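Local coordinates for HhaI Restriction Endonuclease (Haemophilus parahaemolyticus, PDB 6UKF), which cleaves double-stranded DNA at the short palindrome GCGC, acting as a type II restriction endonuclease, at residues A[51-56]-A[153-158]; A[79-84]-A[117-122]; A[111-116]-A[230-235]; A[145-150]-A[238-243]. All blocks are in the same frame, centred on the assembly; numbering follows the deposited sequence.

Contact 1 (A[51-56]-A[153-158]); sequences HSQCGQ and TYRIKK. With EDO (1,2-ethanediol), chain E; EDO (1,2-ethanediol), chain D; nucleotides of chain B.
Segments 51-56 and 153-158 do not pair as strands, for their closest CA atoms, those of Gln56 and Tyr154, lie 9.3 Å apart, and the contact is made by four long polar side chains, Gln53 with Arg155 and Gln56 with Lys157. Gln53 and Arg155 reach for each other from opposite directions. Arg155 NH2 donates to Gln53 OE1 over 2.9 Å, on a lone pair in the carbonyl plane, and amide and guanidinium lie nearly coplanar, 15° apart. A water completes a small bridge: it gives a proton to Gln53 OE1 and accepts from Arg155 NE at 3.0 Å. The same Arg155 NH2 also bonds a modified residue of another chain. Two donors thus hold the Gln53 oxygen, while NE2, itself hydrogen-bonded to a modified residue of another chain, packs 3.4 Å from C6 of DA10 of chain B.

The second pair crosses at about a right angle. Lys157 bends at its last two torsions (chi3 60°, chi4 66°), which swings NZ back to within 2.8 Å of Gln56 OE1, again on a lone pair. Gln56 NE2 in turn donates to OP2 of DC7 of chain B at 2.8 Å, so its amide is fixed at both ends. Lys157 NZ also bonds O6 of a guanine base of the bound DNA, consistent with a part in reading the base sequence. A long amide and a long cation suit this buried surface because Gln56 and Lys157 can each serve protein and DNA at once. Strand 228-236 runs between strands 51-62 and 148-156 in the antiparallel sheet, and the side chains meet across it, near the calcium site of Ser151 and Thr153.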
# COMPACT_ATOMS: atom_id res chain seq x y z
N HIS A 51 -12.56 -1.04 2.26
CA HIS A 51 -11.69 -1.76 3.19
C HIS A 51 -10.29 -1.75 2.60
O HIS A 51 -10.01 -2.46 1.63
CB HIS A 51 -12.18 -3.19 3.40
CG HIS A 51 -13.59 -3.26 3.90
ND1 HIS A 51 -13.92 -3.09 5.23
CD2 HIS A 51 -14.76 -3.47 3.25
CE1 HIS A 51 -15.23 -3.19 5.38
NE2 HIS A 51 -15.76 -3.42 4.19
N SER A 52 -9.41 -0.94 3.18
CA SER A 52 -8.09 -0.69 2.65
C SER A 52 -7.09 -0.61 3.79
O SER A 52 -7.45 -0.58 4.97
CB SER A 52 -8.04 0.64 1.88
OG SER A 52 -8.96 0.66 0.80
N GLN A 53 -5.81 -0.56 3.42
CA GLN A 53 -4.75 -0.19 4.33
C GLN A 53 -4.32 1.23 3.98
O GLN A 53 -4.76 1.80 2.98
CB GLN A 53 -3.62 -1.21 4.29
CG GLN A 53 -4.12 -2.57 4.79
CD GLN A 53 -3.09 -3.68 4.68
OE1 GLN A 53 -2.51 -4.09 5.69
NE2 GLN A 53 -2.88 -4.18 3.47
N CYS A 54 -3.60 1.87 4.89
CA CYS A 54 -3.44 3.32 4.80
C CYS A 54 -2.12 3.82 5.39
O CYS A 54 -2.10 4.77 6.18
CB CYS A 54 -4.66 4.00 5.43
SG CYS A 54 -5.07 5.58 4.68
N GLY A 55 -1.01 3.19 5.05
CA GLY A 55 0.29 3.65 5.47
C GLY A 55 0.95 2.70 6.47
O GLY A 55 0.29 1.86 7.10
N GLN A 56 2.27 2.84 6.60
CA GLN A 56 3.04 1.94 7.44
C GLN A 56 4.39 2.56 7.78
O GLN A 56 4.81 3.54 7.18
CB GLN A 56 3.28 0.60 6.74
CG GLN A 56 4.12 0.73 5.47
CD GLN A 56 4.73 -0.58 5.06
OE1 GLN A 56 4.05 -1.47 4.55
NE2 GLN A 56 6.03 -0.74 5.31
N THR A 153 -1.98 -2.18 13.54
CA THR A 153 -1.38 -3.42 13.98
C THR A 153 0.10 -3.43 13.64
O THR A 153 0.57 -2.69 12.77
CB THR A 153 -2.08 -4.65 13.37
OG1 THR A 153 -1.74 -5.81 14.14
CG2 THR A 153 -1.67 -4.86 11.92
N TYR A 154 0.84 -4.27 14.36
CA TYR A 154 2.25 -4.52 14.11
C TYR A 154 2.37 -5.95 13.63
O TYR A 154 2.03 -6.89 14.37
CB TYR A 154 3.05 -4.32 15.40
CG TYR A 154 4.55 -4.45 15.27
CD1 TYR A 154 5.27 -3.70 14.34
CD2 TYR A 154 5.26 -5.30 16.11
CE1 TYR A 154 6.65 -3.82 14.24
CE2 TYR A 154 6.63 -5.42 16.02
CZ TYR A 154 7.32 -4.68 15.09
OH TYR A 154 8.69 -4.81 15.02
N ARG A 155 2.80 -6.13 12.38
CA ARG A 155 2.84 -7.47 11.80
C ARG A 155 4.01 -7.60 10.85
O ARG A 155 4.44 -6.63 10.22
CB ARG A 155 1.54 -7.82 11.06
CG ARG A 155 1.27 -7.04 9.77
CD ARG A 155 -0.06 -7.49 9.18
NE ARG A 155 -0.50 -6.73 8.01
CZ ARG A 155 -0.27 -7.08 6.75
NH1 ARG A 155 0.42 -8.18 6.46
NH2 ARG A 155 -0.72 -6.32 5.76
N ILE A 156 4.52 -8.83 10.75
CA ILE A 156 5.48 -9.16 9.70
C ILE A 156 4.79 -8.99 8.36
O ILE A 156 3.72 -9.56 8.12
CB ILE A 156 5.95 -10.61 9.87
CG1 ILE A 156 6.71 -10.79 11.19
CG2 ILE A 156 6.80 -11.04 8.68
CD1 ILE A 156 6.98 -12.24 11.53
N LYS A 157 5.41 -8.23 7.47
CA LYS A 157 4.98 -8.18 6.07
C LYS A 157 6.20 -8.43 5.19
O LYS A 157 7.06 -7.56 5.04
CB LYS A 157 4.26 -6.88 5.71
CG LYS A 157 3.74 -6.89 4.28
CD LYS A 157 2.63 -5.88 4.04
CE LYS A 157 3.07 -4.44 4.30
NZ LYS A 157 4.11 -3.96 3.36
N LYS A 158 6.27 -9.64 4.64
CA LYS A 158 7.33 -10.00 3.73
C LYS A 158 7.48 -8.95 2.64
O LYS A 158 6.49 -8.41 2.13
CB LYS A 158 6.96 -11.34 3.09
CG LYS A 158 8.03 -11.97 2.24
CD LYS A 158 7.47 -13.22 1.58
CE LYS A 158 8.51 -13.93 0.73
NZ LYS A 158 7.91 -15.08 0.01
C1 EDO E . -12.68 -5.17 -0.53
O1 EDO E . -12.75 -5.65 0.82
C2 EDO E . -12.19 -3.72 -0.54
O2 EDO E . -13.20 -2.86 -0.01
C1 EDO D . 5.71 -16.51 2.13
O1 EDO D . 7.04 -17.04 2.17
C2 EDO D . 4.85 -17.39 1.24
O2 EDO D . 5.20 -17.15 -0.12
P DA B 10 -6.52 0.20 -1.62
OP1 DA B 10 -7.74 0.72 -2.27
OP2 DA B 10 -5.68 1.08 -0.78
O5' DA B 10 -6.87 -1.05 -0.68
C5' DA B 10 -7.92 -1.94 -1.03
C4' DA B 10 -7.36 -3.23 -1.57
O4' DA B 10 -6.49 -3.84 -0.58
C3' DA B 10 -8.40 -4.29 -1.92
O3' DA B 10 -7.97 -4.96 -3.09
C2' DA B 10 -8.43 -5.17 -0.67
C1' DA B 10 -6.98 -5.12 -0.21
N9 DA B 10 -6.79 -5.28 1.22
C8 DA B 10 -7.45 -4.62 2.22
N7 DA B 10 -7.04 -4.94 3.42
C5 DA B 10 -6.02 -5.85 3.20
C6 DA B 10 -5.18 -6.57 4.07
N6 DA B 10 -5.24 -6.46 5.39
N1 DA B 10 -4.27 -7.40 3.51
C2 DA B 10 -4.21 -7.50 2.18
N3 DA B 10 -4.95 -6.88 1.26
C4 DA B 10 -5.85 -6.06 1.84
P DC B 7 8.22 2.37 5.02
OP1 DC B 7 8.43 3.79 5.40
OP2 DC B 7 7.76 1.38 6.02
O5' DC B 7 7.22 2.33 3.79
C5' DC B 7 7.43 3.24 2.72
C4' DC B 7 6.42 3.04 1.61
O4' DC B 7 6.71 1.79 0.92
C3' DC B 7 4.96 2.94 2.07
O3' DC B 7 4.16 3.78 1.24
C2' DC B 7 4.62 1.46 1.92
C1' DC B 7 5.52 1.06 0.75
N1 DC B 7 5.85 -0.38 0.71
C2 DC B 7 5.66 -1.10 -0.47
O2 DC B 7 5.25 -0.51 -1.48
N3 DC B 7 5.94 -2.43 -0.48
C4 DC B 7 6.38 -3.02 0.63
N4 DC B 7 6.64 -4.33 0.58
C5 DC B 7 6.58 -2.30 1.84
C6 DC B 7 6.31 -1.00 1.84
O HOH W 1 -2.69 -4.72 8.35

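Contact 2 (A[79-84]-A[117-122]). With nucleotides of chain B.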
# COMPACT_ATOMS: atom_id res chain seq x y z
N ASN A 79 7.03 11.46 13.25
CA ASN A 79 6.19 12.54 13.73
C ASN A 79 5.69 12.20 15.13
O ASN A 79 5.92 11.10 15.64
CB ASN A 79 5.03 12.80 12.76
CG ASN A 79 4.05 11.64 12.67
OD1 ASN A 79 3.47 11.23 13.67
ND2 ASN A 79 3.83 11.15 11.46
N PRO A 80 5.04 13.15 15.81
CA PRO A 80 4.66 12.90 17.21
C PRO A 80 3.78 11.68 17.39
O PRO A 80 3.81 11.04 18.45
CB PRO A 80 3.94 14.19 17.62
CG PRO A 80 4.51 15.23 16.72
CD PRO A 80 4.75 14.54 15.41
N TYR A 81 2.98 11.33 16.38
CA TYR A 81 2.10 10.17 16.49
C TYR A 81 2.87 8.88 16.27
O TYR A 81 2.61 7.88 16.94
CB TYR A 81 0.92 10.37 15.53
CG TYR A 81 0.41 11.78 15.67
CD1 TYR A 81 -0.30 12.17 16.79
CD2 TYR A 81 0.71 12.74 14.71
CE1 TYR A 81 -0.74 13.48 16.94
CE2 TYR A 81 0.28 14.05 14.85
CZ TYR A 81 -0.45 14.41 15.97
OH TYR A 81 -0.88 15.71 16.11
N THR A 82 3.84 8.89 15.36
CA THR A 82 4.82 7.81 15.31
C THR A 82 5.42 7.58 16.69
O THR A 82 5.52 6.45 17.16
CB THR A 82 5.94 8.16 14.34
OG1 THR A 82 5.41 8.73 13.13
CG2 THR A 82 6.77 6.92 14.01
N GLN A 83 5.82 8.67 17.35
CA GLN A 83 6.49 8.56 18.64
C GLN A 83 5.57 7.97 19.70
O GLN A 83 5.99 7.15 20.52
CB GLN A 83 7.03 9.93 19.07
CG GLN A 83 8.39 10.23 18.45
CD GLN A 83 8.71 11.71 18.38
OE1 GLN A 83 7.90 12.56 18.77
NE2 GLN A 83 9.89 12.03 17.88
N LYS A 84 4.29 8.37 19.69
CA LYS A 84 3.35 7.80 20.65
C LYS A 84 3.20 6.29 20.44
O LYS A 84 3.15 5.53 21.41
CB LYS A 84 1.98 8.47 20.52
CG LYS A 84 1.95 9.94 20.91
CD LYS A 84 0.57 10.54 20.67
CE LYS A 84 0.60 12.05 20.67
NZ LYS A 84 1.23 12.61 21.90
N ILE A 117 -2.06 9.41 10.03
CA ILE A 117 -2.50 9.39 8.64
C ILE A 117 -2.53 10.80 8.06
O ILE A 117 -2.05 11.05 6.95
CB ILE A 117 -3.87 8.68 8.53
CG1 ILE A 117 -3.69 7.17 8.73
CG2 ILE A 117 -4.55 8.98 7.20
CD1 ILE A 117 -4.99 6.40 8.88
N LYS A 118 -3.08 11.75 8.82
CA LYS A 118 -3.14 13.12 8.34
C LYS A 118 -1.74 13.68 8.10
O LYS A 118 -1.47 14.28 7.06
CB LYS A 118 -3.91 13.99 9.32
CG LYS A 118 -5.40 13.71 9.33
CD LYS A 118 -6.13 14.53 10.37
CE LYS A 118 -7.63 14.30 10.29
NZ LYS A 118 -8.36 15.04 11.35
N GLU A 119 -0.85 13.50 9.08
CA GLU A 119 0.52 13.98 8.92
C GLU A 119 1.18 13.35 7.70
O GLU A 119 1.77 14.04 6.86
CB GLU A 119 1.33 13.62 10.17
CG GLU A 119 0.96 14.39 11.42
CD GLU A 119 1.68 15.72 11.54
OE1 GLU A 119 2.76 15.87 10.93
OE2 GLU A 119 1.16 16.61 12.24
N TYR A 120 1.08 12.02 7.59
CA TYR A 120 1.76 11.31 6.52
C TYR A 120 1.25 11.75 5.15
O TYR A 120 2.03 12.08 4.26
CB TYR A 120 1.59 9.81 6.70
CG TYR A 120 2.16 9.01 5.56
CD1 TYR A 120 3.53 8.96 5.35
CD2 TYR A 120 1.33 8.32 4.69
CE1 TYR A 120 4.06 8.25 4.31
CE2 TYR A 120 1.86 7.59 3.64
CZ TYR A 120 3.23 7.56 3.46
OH TYR A 120 3.77 6.85 2.42
N TYR A 121 -0.07 11.76 4.97
CA TYR A 121 -0.60 12.09 3.65
C TYR A 121 -0.39 13.56 3.31
O TYR A 121 -0.10 13.89 2.16
CB TYR A 121 -2.05 11.60 3.52
CG TYR A 121 -2.06 10.11 3.32
CD1 TYR A 121 -1.81 9.56 2.07
CD2 TYR A 121 -2.24 9.25 4.39
CE1 TYR A 121 -1.78 8.19 1.89
CE2 TYR A 121 -2.21 7.88 4.21
CZ TYR A 121 -1.98 7.35 2.96
OH TYR A 121 -1.95 5.99 2.78
N LYS A 122 -0.48 14.45 4.30
CA LYS A 122 -0.10 15.84 4.05
C LYS A 122 1.35 15.93 3.57
O LYS A 122 1.66 16.70 2.66
CB LYS A 122 -0.29 16.68 5.31
CG LYS A 122 -1.74 16.95 5.70
CD LYS A 122 -1.81 17.60 7.07
CE LYS A 122 -3.24 17.77 7.54
NZ LYS A 122 -3.31 18.36 8.91
P DG B 8 2.56 3.79 1.36
OP1 DG B 8 2.14 5.20 1.16
OP2 DG B 8 2.13 3.06 2.57
O5' DG B 8 2.08 2.98 0.07
C5' DG B 8 2.33 3.53 -1.22
C4' DG B 8 1.90 2.58 -2.30
O4' DG B 8 2.76 1.42 -2.31
C3' DG B 8 0.50 2.02 -2.13
O3' DG B 8 -0.43 2.89 -2.69
C2' DG B 8 0.57 0.69 -2.87
C1' DG B 8 2.00 0.26 -2.62
N9 DG B 8 2.20 -0.69 -1.53
C8 DG B 8 2.50 -0.41 -0.22
N7 DG B 8 2.68 -1.47 0.51
C5 DG B 8 2.51 -2.53 -0.37
C6 DG B 8 2.59 -3.92 -0.16
O6 DG B 8 2.85 -4.53 0.89
N1 DG B 8 2.35 -4.64 -1.33
C2 DG B 8 2.06 -4.07 -2.54
N2 DG B 8 1.85 -4.92 -3.56
N3 DG B 8 1.98 -2.77 -2.75
C4 DG B 8 2.22 -2.06 -1.63
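Two torsions of Glu119 settle how it meets Tyr81: chi1 of -69° sends the chain off helix 110-123, and chi2 of -86° bends it, so that CG comes nearest the ring edge, with the carboxylate close behind. Glu119 CG comes to 3.5 Å from Tyr81 CE2, near the plane of the ring, in one of the two conformers of Glu119. The two side chains cross at about a right angle. Beside them, Asn79 ND2 packs on Glu119 CB at 3.7 Å, a plain van der Waals touch.

Asn79 offers ND2 to that neighbour because OD1 is occupied with the start of helix 80-91. It forms a capping box with Thr82: Thr82 N donates to Asn79 OD1 at 2.9 Å, from 45° above the carbonyl plane, while Asn79 N donates to Thr82 OG1 at 3.2 Å. The amide of Tyr81 adds a weak bond to the same OD1. Asparagine suits this place because a short chain with a carbonyl can curl back over amides that the helix cannot bond itself, and threonine answers with its hydroxyl from the first turn.

On the neighbouring face of helix 110-123, Tyr120 turns away from helix 80-91. Its ring stacks with Trp116, whose other neighbours include Asn79, Tyr81 and Thr82. From there the Tyr120 hydroxyl donates to OP1 of DG8 of chain B over 2.6 Å, with that phosphate oxygen at the edge of the ring and near its plane.

Contact 3 (A[111-116]-A[230-235])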
# COMPACT_ATOMS: atom_id res chain seq x y z
N SER A 111 -7.64 8.46 17.47
CA SER A 111 -7.18 9.77 17.01
C SER A 111 -5.67 9.79 16.78
O SER A 111 -5.19 10.54 15.92
CB SER A 111 -7.57 10.84 18.03
OG SER A 111 -7.05 10.53 19.31
N VAL A 112 -4.90 9.01 17.54
CA VAL A 112 -3.47 8.92 17.29
C VAL A 112 -3.21 8.43 15.87
O VAL A 112 -2.36 8.97 15.14
CB VAL A 112 -2.78 8.01 18.32
CG1 VAL A 112 -1.32 7.79 17.95
CG2 VAL A 112 -2.91 8.58 19.72
N PHE A 113 -3.95 7.40 15.46
CA PHE A 113 -3.75 6.81 14.14
C PHE A 113 -4.27 7.74 13.06
O PHE A 113 -3.63 7.89 12.01
CB PHE A 113 -4.47 5.46 14.09
CG PHE A 113 -4.12 4.55 15.23
CD1 PHE A 113 -2.82 4.47 15.71
CD2 PHE A 113 -5.09 3.77 15.82
CE1 PHE A 113 -2.51 3.62 16.76
CE2 PHE A 113 -4.78 2.92 16.86
CZ PHE A 113 -3.49 2.85 17.33
N VAL A 114 -5.43 8.36 13.28
CA VAL A 114 -5.93 9.34 12.33
C VAL A 114 -4.93 10.47 12.16
O VAL A 114 -4.68 10.94 11.04
CB VAL A 114 -7.31 9.87 12.79
CG1 VAL A 114 -7.72 11.07 11.94
CG2 VAL A 114 -8.35 8.77 12.71
N ASN A 115 -4.34 10.93 13.26
CA ASN A 115 -3.38 12.03 13.17
C ASN A 115 -2.11 11.59 12.46
O ASN A 115 -1.52 12.38 11.70
CB ASN A 115 -3.08 12.60 14.56
CG ASN A 115 -4.21 13.47 15.07
OD1 ASN A 115 -4.93 14.09 14.29
ND2 ASN A 115 -4.36 13.53 16.39
N TRP A 116 -1.66 10.35 12.66
CA TRP A 116 -0.54 9.86 11.87
C TRP A 116 -0.88 9.90 10.38
O TRP A 116 -0.09 10.38 9.56
CB TRP A 116 -0.15 8.44 12.28
CG TRP A 116 1.09 7.98 11.55
CD1 TRP A 116 2.37 8.07 11.99
CD2 TRP A 116 1.15 7.41 10.24
NE1 TRP A 116 3.23 7.58 11.04
CE2 TRP A 116 2.51 7.17 9.95
CE3 TRP A 116 0.19 7.07 9.28
CZ2 TRP A 116 2.93 6.60 8.75
CZ3 TRP A 116 0.61 6.51 8.09
CH2 TRP A 116 1.97 6.28 7.83
N VAL A 230 4.46 -1.39 11.64
CA VAL A 230 3.20 -0.79 12.03
C VAL A 230 2.46 -0.43 10.75
O VAL A 230 3.04 0.17 9.84
CB VAL A 230 3.46 0.45 12.89
CG1 VAL A 230 2.17 1.17 13.20
CG2 VAL A 230 4.18 0.06 14.17
N ILE A 231 1.19 -0.82 10.66
CA ILE A 231 0.44 -0.64 9.43
C ILE A 231 -1.02 -0.37 9.78
O ILE A 231 -1.57 -0.97 10.70
CB ILE A 231 0.64 -1.83 8.47
CG1 ILE A 231 -0.14 -1.63 7.17
CG2 ILE A 231 0.25 -3.15 9.14
CD1 ILE A 231 0.37 -2.48 6.04
N PHE A 232 -1.62 0.56 9.05
CA PHE A 232 -2.95 1.06 9.36
C PHE A 232 -3.98 0.46 8.43
O PHE A 232 -3.75 0.32 7.23
CB PHE A 232 -2.96 2.59 9.25
CG PHE A 232 -2.00 3.24 10.20
CD1 PHE A 232 -0.71 3.54 9.81
CD2 PHE A 232 -2.38 3.50 11.51
CE1 PHE A 232 0.18 4.11 10.69
CE2 PHE A 232 -1.49 4.08 12.39
CZ PHE A 232 -0.21 4.39 11.98
N SER A 233 -5.12 0.08 9.00
CA SER A 233 -6.26 -0.41 8.25
C SER A 233 -7.42 0.55 8.44
O SER A 233 -7.61 1.12 9.52
CB SER A 233 -6.67 -1.81 8.72
OG SER A 233 -5.68 -2.76 8.37
N ILE A 234 -8.20 0.74 7.38
CA ILE A 234 -9.32 1.67 7.40
C ILE A 234 -10.55 0.97 6.85
O ILE A 234 -10.47 0.12 5.96
CB ILE A 234 -9.01 2.98 6.64
CG1 ILE A 234 -8.82 2.73 5.14
CG2 ILE A 234 -7.78 3.65 7.24
CD1 ILE A 234 -8.59 4.01 4.34
N SER A 235 -11.71 1.33 7.40
CA SER A 235 -12.99 0.81 6.96
C SER A 235 -13.96 1.97 6.84
O SER A 235 -14.17 2.71 7.81
CB SER A 235 -13.52 -0.23 7.95
OG SER A 235 -14.70 -0.84 7.46
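Trp116 and Phe232 make the tight part of this contact, an offset stack in which the tryptophan's six-membered ring and the phenylalanine ring lie 4.5 Å apart between centroids, with planes at 23°. Phe232 CE1 sits over one face of the indole, displaced toward its rim, and comes to 3.3 Å from Trp116 CE3. The indole reaches that place because CG stands opposite the backbone N (chi1 -175°), which carries the ring off the helix toward the sheet. One turn earlier on helix 110-123, Phe113 completes an aromatic cluster in a looser way. Its ring meets Phe232 obliquely, planes at 57° and centroids 5.8 Å apart, with Phe113 CD1 3.6 Å from Phe232 CE2 and near the plane of the Phe232 ring. One ring of the strand therefore fills the gap between two rings of the helix: its edge meets Phe113, while its CE1 side overlaps the face of the Trp116 indole.

Farther out the character changes. Ser111 and Asn115 occupy the helix flank turned from the strand, Ser111 exposed and Asn115 partly so, as polar residues should be. Along strand 228-236 the alternation of side chains points Phe232 to the helix and Ile231 away from it, onto a cytosine base of the DNA. Phe57 and Ile85 close in on the aromatic rings from strand 51-62 and helix 80-91.

The atoms that meet across the contact are all carbon, so helix and sheet are joined here by dispersion and the burial of apolar surface, and their spacing is probably set by ring shape rather than by directional bonds.

Contact 4 (A[145-150]-A[238-243]). With EDO (1,2-ethanediol), chain G; PO4 (phosphate ion), chain Q.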
# COMPACT_ATOMS: atom_id res chain seq x y z
N GLU A 145 -11.35 11.52 9.75
CA GLU A 145 -12.02 10.72 10.78
C GLU A 145 -13.53 10.66 10.59
O GLU A 145 -14.18 9.79 11.17
CB GLU A 145 -11.67 11.23 12.18
CG GLU A 145 -12.35 12.53 12.60
CD GLU A 145 -11.72 13.78 12.01
OE1 GLU A 145 -10.84 13.66 11.21
OE2 GLU A 145 -12.17 14.96 12.42
N HIS A 146 -14.10 11.59 9.82
CA HIS A 146 -15.53 11.57 9.58
C HIS A 146 -15.95 10.53 8.56
O HIS A 146 -17.15 10.29 8.38
CB HIS A 146 -15.99 12.96 9.12
CG HIS A 146 -15.78 14.02 10.15
ND1 HIS A 146 -16.47 14.05 11.34
CD2 HIS A 146 -14.96 15.09 10.16
CE1 HIS A 146 -16.08 15.09 12.05
NE2 HIS A 146 -15.16 15.75 11.36
N TYR A 147 -14.99 9.88 7.90
CA TYR A 147 -15.26 8.96 6.81
C TYR A 147 -14.80 7.54 7.09
O TYR A 147 -15.47 6.60 6.66
CB TYR A 147 -14.59 9.47 5.53
CG TYR A 147 -15.19 10.77 5.08
CD1 TYR A 147 -14.69 11.98 5.55
CD2 TYR A 147 -16.27 10.80 4.22
CE1 TYR A 147 -15.24 13.18 5.15
CE2 TYR A 147 -16.83 11.99 3.81
CZ TYR A 147 -16.32 13.18 4.29
OH TYR A 147 -16.87 14.37 3.88
N PHE A 148 -13.67 7.36 7.78
CA PHE A 148 -13.09 6.04 7.96
C PHE A 148 -12.87 5.75 9.44
O PHE A 148 -12.40 6.61 10.19
CB PHE A 148 -11.74 5.92 7.25
CG PHE A 148 -11.85 5.68 5.77
CD1 PHE A 148 -12.11 4.42 5.28
CD2 PHE A 148 -11.68 6.72 4.87
CE1 PHE A 148 -12.21 4.19 3.92
CE2 PHE A 148 -11.78 6.50 3.51
CZ PHE A 148 -12.04 5.23 3.04
N ASN A 149 -13.21 4.53 9.83
CA ASN A 149 -12.70 3.94 11.06
C ASN A 149 -11.28 3.45 10.81
O ASN A 149 -10.96 2.99 9.71
CB ASN A 149 -13.57 2.76 11.49
CG ASN A 149 -15.00 3.17 11.81
OD1 ASN A 149 -15.95 2.60 11.28
ND2 ASN A 149 -15.15 4.17 12.66
N VAL A 150 -10.43 3.56 11.82
CA VAL A 150 -9.01 3.24 11.69
C VAL A 150 -8.59 2.30 12.81
O VAL A 150 -9.00 2.47 13.96
CB VAL A 150 -8.14 4.51 11.70
CG1 VAL A 150 -6.68 4.15 11.43
CG2 VAL A 150 -8.65 5.52 10.69
N ASN A 238 -20.39 3.53 7.93
CA ASN A 238 -21.75 3.38 7.46
C ASN A 238 -22.63 4.59 7.77
O ASN A 238 -23.77 4.64 7.28
CB ASN A 238 -22.40 2.15 8.11
CG ASN A 238 -21.78 0.83 7.66
OD1 ASN A 238 -21.39 0.01 8.49
ND2 ASN A 238 -21.71 0.63 6.36
N ASN A 239 -22.15 5.55 8.56
CA ASN A 239 -22.98 6.63 9.11
C ASN A 239 -22.33 7.99 8.88
O ASN A 239 -22.21 8.82 9.79
CB ASN A 239 -23.23 6.41 10.60
CG ASN A 239 -21.96 6.48 11.41
OD1 ASN A 239 -20.86 6.45 10.86
ND2 ASN A 239 -22.11 6.54 12.72
N ILE A 240 -21.90 8.26 7.65
CA ILE A 240 -21.20 9.50 7.35
C ILE A 240 -22.18 10.67 7.37
O ILE A 240 -23.25 10.61 6.75
CB ILE A 240 -20.50 9.39 5.99
CG1 ILE A 240 -19.49 8.24 5.99
CG2 ILE A 240 -19.82 10.71 5.63
CD1 ILE A 240 -18.98 7.88 4.61
N SER A 241 -21.81 11.74 8.08
CA SER A 241 -22.64 12.93 8.12
C SER A 241 -22.81 13.52 6.72
O SER A 241 -21.82 13.84 6.05
CB SER A 241 -22.01 13.98 9.02
OG SER A 241 -22.63 15.24 8.83
N LEU A 242 -24.06 13.68 6.29
CA LEU A 242 -24.29 14.30 4.99
C LEU A 242 -23.93 15.77 4.99
O LEU A 242 -23.63 16.34 3.93
CB LEU A 242 -25.75 14.12 4.58
CG LEU A 242 -26.28 12.70 4.46
CD1 LEU A 242 -27.64 12.71 3.78
CD2 LEU A 242 -25.31 11.80 3.70
N PHE A 243 -23.96 16.41 6.15
CA PHE A 243 -23.56 17.81 6.24
C PHE A 243 -22.06 17.96 5.99
O PHE A 243 -21.63 18.83 5.22
CB PHE A 243 -23.94 18.35 7.62
CG PHE A 243 -23.51 19.75 7.87
CD1 PHE A 243 -24.22 20.82 7.34
CD2 PHE A 243 -22.38 20.01 8.62
CE1 PHE A 243 -23.81 22.11 7.56
CE2 PHE A 243 -21.96 21.31 8.85
CZ PHE A 243 -22.68 22.36 8.32
C1 EDO G . -19.88 1.56 10.90
O1 EDO G . -20.29 0.92 12.07
C2 EDO G . -19.09 2.79 10.99
O2 EDO G . -19.64 3.67 11.94
P PO4 Q . -18.03 11.42 13.11
O1 PO4 Q . -18.58 10.04 12.83
O2 PO4 Q . -18.59 11.93 14.41
O3 PO4 Q . -16.52 11.35 13.20
O4 PO4 Q . -18.41 12.36 12.00
O HOH W 2 -19.34 11.56 9.57
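Ile240 gives up the most surface here, then Tyr147 and His146, and the contact is built round these three. The branched end of Ile240 presses on the Tyr147 ring: CG2 lies 3.7 Å from Tyr147 CE2, while CD1 stays at 4.0 Å from Tyr147 CD2. The two side chains cross at about a right angle, and the methyl meets the ring obliquely. The CB of Tyr147 points away from Ile240, yet the long side chain brings CD2 and CE2 back, and its hydroxyl bonds Asp248 of helix 242-255. A beta-branched isoleucine suits this spot, since its two arms can also lie along the main chain, with CG2 3.9 Å from His146 O.

That carbonyl is satisfied by a water, which donates to His146 O at 2.8 Å and accepts from Ser241 N, linking the two segments. The water also donates to a phosphate ion, probably from the crystallisation liquor. His146 ND1 donates to the same phosphate oxygen, O4, over 2.7 Å in a nearly straight bond (174°) that lies close to the ring plane. Lys237 holds the phosphate as well.

Ser241 stands at the N-cap of helix 242-255, its OG accepting from Ile244 N and, weakly, from Phe243 N. The contact thus sets the entry to that last helix beside the start of strand 148-156, with Ile137 of strand 136-140 touching both Ile240 and Tyr147.

Overall arrangement
From the N terminus, the chain opens contact 1 on strand 51-62 and contact 2 at the start of helix 80-91. Helix 110-123 opens contact 3 at 111-116 and, one segment later, closes contact 2, so these two cross, and the whole of contact 2 falls within the span of contact 1. Contact 4 opens at 145-150, just before 153-158 closes contact 1 on the same strand. Strand 228-236 then closes contact 3, and 238-243 closes contact 4 last. Contacts 1, 3 and 4 therefore cross one another, whereas contact 2 precedes contact 4. Together they tie the central antiparallel sheet to helices 80-91, 110-123 and 242-255.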